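Rho guanine nucleotide exchange factor 3 (Mus musculus, PDB 2Z0Q) acts as a guanine nucleotide exchange factor for the small GTPases RhoA and RhoB, the piece here being its DH-PH domain pair. Local coordinates at residues 308-312 and 334-338. Residues are numbered along the deposited sequence; the frame is centred on the assembly and turned at random.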
ATOM      1  N   LYS A 308      -7.995  24.587  -1.897  1.00 21.93           N
ATOM      2  CA  LYS A 308      -8.990  23.556  -1.615  1.00 21.48           C
ATOM      3  C   LYS A 308      -8.401  22.360  -0.847  1.00 19.50           C
ATOM      4  O   LYS A 308      -7.194  22.205  -0.766  1.00 20.56           O
ATOM      5  CB  LYS A 308      -9.644  23.069  -2.917  1.00 26.04           C
ATOM      6  CG  LYS A 308      -8.805  22.134  -3.743  1.00 31.48           C
ATOM      7  CD  LYS A 308      -9.557  21.710  -5.029  1.00 36.59           C
ATOM      8  CE  LYS A 308     -10.086  22.931  -5.782  1.00 38.35           C
ATOM      9  NZ  LYS A 308     -10.428  22.627  -7.220  1.00 43.96           N
ATOM     10  N   ASN A 309      -9.277  21.556  -0.265  1.00 17.94           N
ATOM     11  CA  ASN A 309      -8.906  20.339   0.451  1.00 18.45           C
ATOM     12  C   ASN A 309      -8.009  20.550   1.682  1.00 17.74           C
ATOM     13  O   ASN A 309      -7.129  19.762   1.929  1.00 16.01           O
ATOM     14  CB  ASN A 309      -8.233  19.358  -0.513  1.00 20.03           C
ATOM     15  CG  ASN A 309      -9.184  18.932  -1.638  1.00 24.16           C
ATOM     16  OD1 ASN A 309      -8.773  18.627  -2.752  1.00 28.00           O
ATOM     17  ND2 ASN A 309     -10.457  18.938  -1.333  1.00 23.30           N
ATOM     18  N   PHE A 310      -8.295  21.583   2.471  1.00 16.83           N
ATOM     19  CA  PHE A 310      -7.525  21.867   3.678  1.00 16.11           C
ATOM     20  C   PHE A 310      -8.259  21.484   4.952  1.00 16.42           C
ATOM     21  O   PHE A 310      -9.487  21.388   4.984  1.00 15.66           O
ATOM     22  CB  PHE A 310      -7.234  23.381   3.793  1.00 17.24           C
ATOM     23  CG  PHE A 310      -5.961  23.828   3.145  1.00 16.57           C
ATOM     24  CD1 PHE A 310      -5.936  24.225   1.799  1.00 15.54           C
ATOM     25  CD2 PHE A 310      -4.790  23.900   3.891  1.00 14.87           C
ATOM     26  CE1 PHE A 310      -4.756  24.688   1.215  1.00 16.48           C
ATOM     27  CE2 PHE A 310      -3.623  24.353   3.331  1.00 16.58           C
ATOM     28  CZ  PHE A 310      -3.592  24.756   1.978  1.00 18.90           C
ATOM     29  N   PHE A 311      -7.496  21.230   6.012  1.00 15.65           N
ATOM     30  CA  PHE A 311      -8.105  21.019   7.334  1.00 14.56           C
ATOM     31  C   PHE A 311      -7.107  21.589   8.326  1.00 15.79           C
ATOM     32  O   PHE A 311      -5.948  21.804   7.979  1.00 14.95           O
ATOM     33  CB  PHE A 311      -8.467  19.546   7.622  1.00 14.64           C
ATOM     34  CG  PHE A 311      -7.300  18.595   7.593  1.00 14.54           C
ATOM     35  CD1 PHE A 311      -6.622  18.279   8.746  1.00 16.56           C
ATOM     36  CD2 PHE A 311      -6.909  17.998   6.394  1.00 17.15           C
ATOM     37  CE1 PHE A 311      -5.551  17.355   8.725  1.00 17.50           C
ATOM     38  CE2 PHE A 311      -5.854  17.080   6.364  1.00 16.76           C
ATOM     39  CZ  PHE A 311      -5.187  16.757   7.503  1.00 16.61           C
ATOM     40  N   ARG A 312      -7.572  21.866   9.533  1.00 15.73           N
ATOM     41  CA  ARG A 312      -6.716  22.457  10.546  1.00 15.99           C
ATOM     42  C   ARG A 312      -6.520  21.548  11.747  1.00 16.17           C
ATOM     43  O   ARG A 312      -7.434  20.915  12.234  1.00 16.42           O
ATOM     44  CB  ARG A 312      -7.328  23.794  11.027  1.00 15.38           C
ATOM     45  CG  ARG A 312      -6.402  24.623  11.967  1.00 17.65           C
ATOM     46  CD  ARG A 312      -7.048  25.936  12.474  1.00 15.83           C
ATOM     47  NE  ARG A 312      -7.980  26.666  11.589  1.00 22.71           N
ATOM     48  CZ  ARG A 312      -7.640  27.572  10.677  1.00 23.10           C
ATOM     49  NH1 ARG A 312      -6.383  27.898  10.440  1.00 29.16           N
ATOM     50  NH2 ARG A 312      -8.573  28.249  10.074  1.00 23.48           N
ATOM     51  N   LYS A 334      -8.477  13.979   1.672  1.00 20.74           N
ATOM     52  CA  LYS A 334      -8.834  14.854   2.799  1.00 18.19           C
ATOM     53  C   LYS A 334      -9.808  14.128   3.725  1.00 18.80           C
ATOM     54  O   LYS A 334      -9.628  14.105   4.947  1.00 16.59           O
ATOM     55  CB  LYS A 334      -9.461  16.170   2.318  1.00 19.67           C
ATOM     56  CG  LYS A 334     -10.146  16.922   3.515  1.00 16.45           C
ATOM     57  CD  LYS A 334     -10.464  18.378   3.172  1.00 17.64           C
ATOM     58  CE  LYS A 334     -11.532  18.936   4.155  1.00 17.06           C
ATOM     59  NZ  LYS A 334     -11.755  20.390   3.880  1.00 17.71           N
ATOM     60  N   GLN A 335     -10.837  13.487   3.153  1.00 18.55           N
ATOM     61  CA  GLN A 335     -11.776  12.749   3.997  1.00 18.73           C
ATOM     62  C   GLN A 335     -11.081  11.623   4.776  1.00 18.51           C
ATOM     63  O   GLN A 335     -11.398  11.411   5.937  1.00 18.15           O
ATOM     64  CB  GLN A 335     -12.953  12.170   3.155  1.00 19.39           C
ATOM     65  CG  GLN A 335     -14.135  11.661   4.013  1.00 20.57           C
ATOM     66  CD  GLN A 335     -14.797  12.774   4.827  1.00 20.35           C
ATOM     67  OE1 GLN A 335     -15.111  13.837   4.286  1.00 22.31           O
ATOM     68  NE2 GLN A 335     -15.018  12.528   6.113  1.00 20.50           N
ATOM     69  N   GLN A 336     -10.145  10.914   4.128  1.00 20.80           N
ATOM     70  CA  GLN A 336      -9.393   9.825   4.768  1.00 21.58           C
ATOM     71  C   GLN A 336      -8.694  10.342   6.024  1.00 20.57           C
ATOM     72  O   GLN A 336      -8.741   9.729   7.077  1.00 20.89           O
ATOM     73  CB  GLN A 336      -8.342   9.259   3.798  1.00 26.78           C
ATOM     74  CG  GLN A 336      -8.899   8.674   2.472  1.00 31.73           C
ATOM     75  CD  GLN A 336      -7.787   8.099   1.574  1.00 35.32           C
ATOM     76  OE1 GLN A 336      -6.890   8.829   1.102  1.00 33.43           O
ATOM     77  NE2 GLN A 336      -7.839   6.775   1.340  1.00 38.32           N
ATOM     78  N   TRP A 337      -8.026  11.487   5.890  1.00 18.62           N
ATOM     79  CA  TRP A 337      -7.362  12.115   7.035  1.00 17.35           C
ATOM     80  C   TRP A 337      -8.354  12.488   8.125  1.00 17.58           C
ATOM     81  O   TRP A 337      -8.131  12.220   9.298  1.00 17.24           O
ATOM     82  CB  TRP A 337      -6.580  13.354   6.587  1.00 17.66           C
ATOM     83  CG  TRP A 337      -5.183  13.023   6.151  1.00 17.60           C
ATOM     84  CD1 TRP A 337      -4.705  12.940   4.874  1.00 19.10           C
ATOM     85  CD2 TRP A 337      -4.089  12.695   7.011  1.00 17.69           C
ATOM     86  NE1 TRP A 337      -3.369  12.578   4.894  1.00 17.97           N
ATOM     87  CE2 TRP A 337      -2.974  12.425   6.189  1.00 17.65           C
ATOM     88  CE3 TRP A 337      -3.943  12.606   8.395  1.00 19.24           C
ATOM     89  CZ2 TRP A 337      -1.727  12.066   6.719  1.00 19.31           C
ATOM     90  CZ3 TRP A 337      -2.708  12.248   8.921  1.00 20.63           C
ATOM     91  CH2 TRP A 337      -1.618  11.986   8.077  1.00 19.42           C
ATOM     92  N   LEU A 338      -9.449  13.143   7.747  1.00 18.08           N
ATOM     93  CA  LEU A 338     -10.452  13.489   8.749  1.00 18.55           C
ATOM     94  C   LEU A 338     -10.974  12.219   9.457  1.00 17.58           C
ATOM     95  O   LEU A 338     -11.049  12.169  10.690  1.00 17.14           O
ATOM     96  CB  LEU A 338     -11.630  14.234   8.076  1.00 17.27           C
ATOM     97  CG  LEU A 338     -11.362  15.602   7.457  1.00 20.16           C
ATOM     98  CD1 LEU A 338     -12.717  16.220   7.019  1.00 20.56           C
ATOM     99  CD2 LEU A 338     -10.703  16.518   8.472  1.00 19.19           C
TER
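K334 reaches from the helix to the start of the strand and ends on the backbone of F310. K334 NZ donates a hydrogen bond to F310 O at 2.7 Å. The bond is bent at the acceptor, with a C=O...N angle of 148°, and the amine sits tilted out of the carbonyl plane. CG lies anti to the backbone N (chi1 166°) and the chain stays extended beyond it, which gives the amine its full reach. On the way, K334 CD passes 3.6 Å from N309 C.

F311 lies beside the lysine chain and carries most of the apolar contact. F311 CB meets L338 CD2 at 3.9 Å, and the two side chains run past each other in opposite directions. The far end of the ring reaches W337, with F311 CZ 3.8 Å from W337 CB. The F311 ring and the five-membered ring of W337 are nearly parallel, at 28°, but slid apart with little overlap. Their centroids are 5.7 Å apart.

The same lysine amine also forms a salt bridge with D285, so a carbonyl and a carboxylate share it. Cut back to an alanine, this position would probably leave F310 O without this donor and D285 without its positive mate, and open a gap beside N309. Further out, F311 pairs by backbone with L326 of the neighbouring strand. L283 of strand 282-285 touches F311 and L338, and L238 of strand 232-240 touches F311 and W337.

The segments 310-312 of the strand and 334-338 of the helix run nearly parallel, their axes 9.4 Å apart at closest. This is the PH-domain fold, in which the C-terminal helix packs against the curved beta-sheet and closes one end of the barrel.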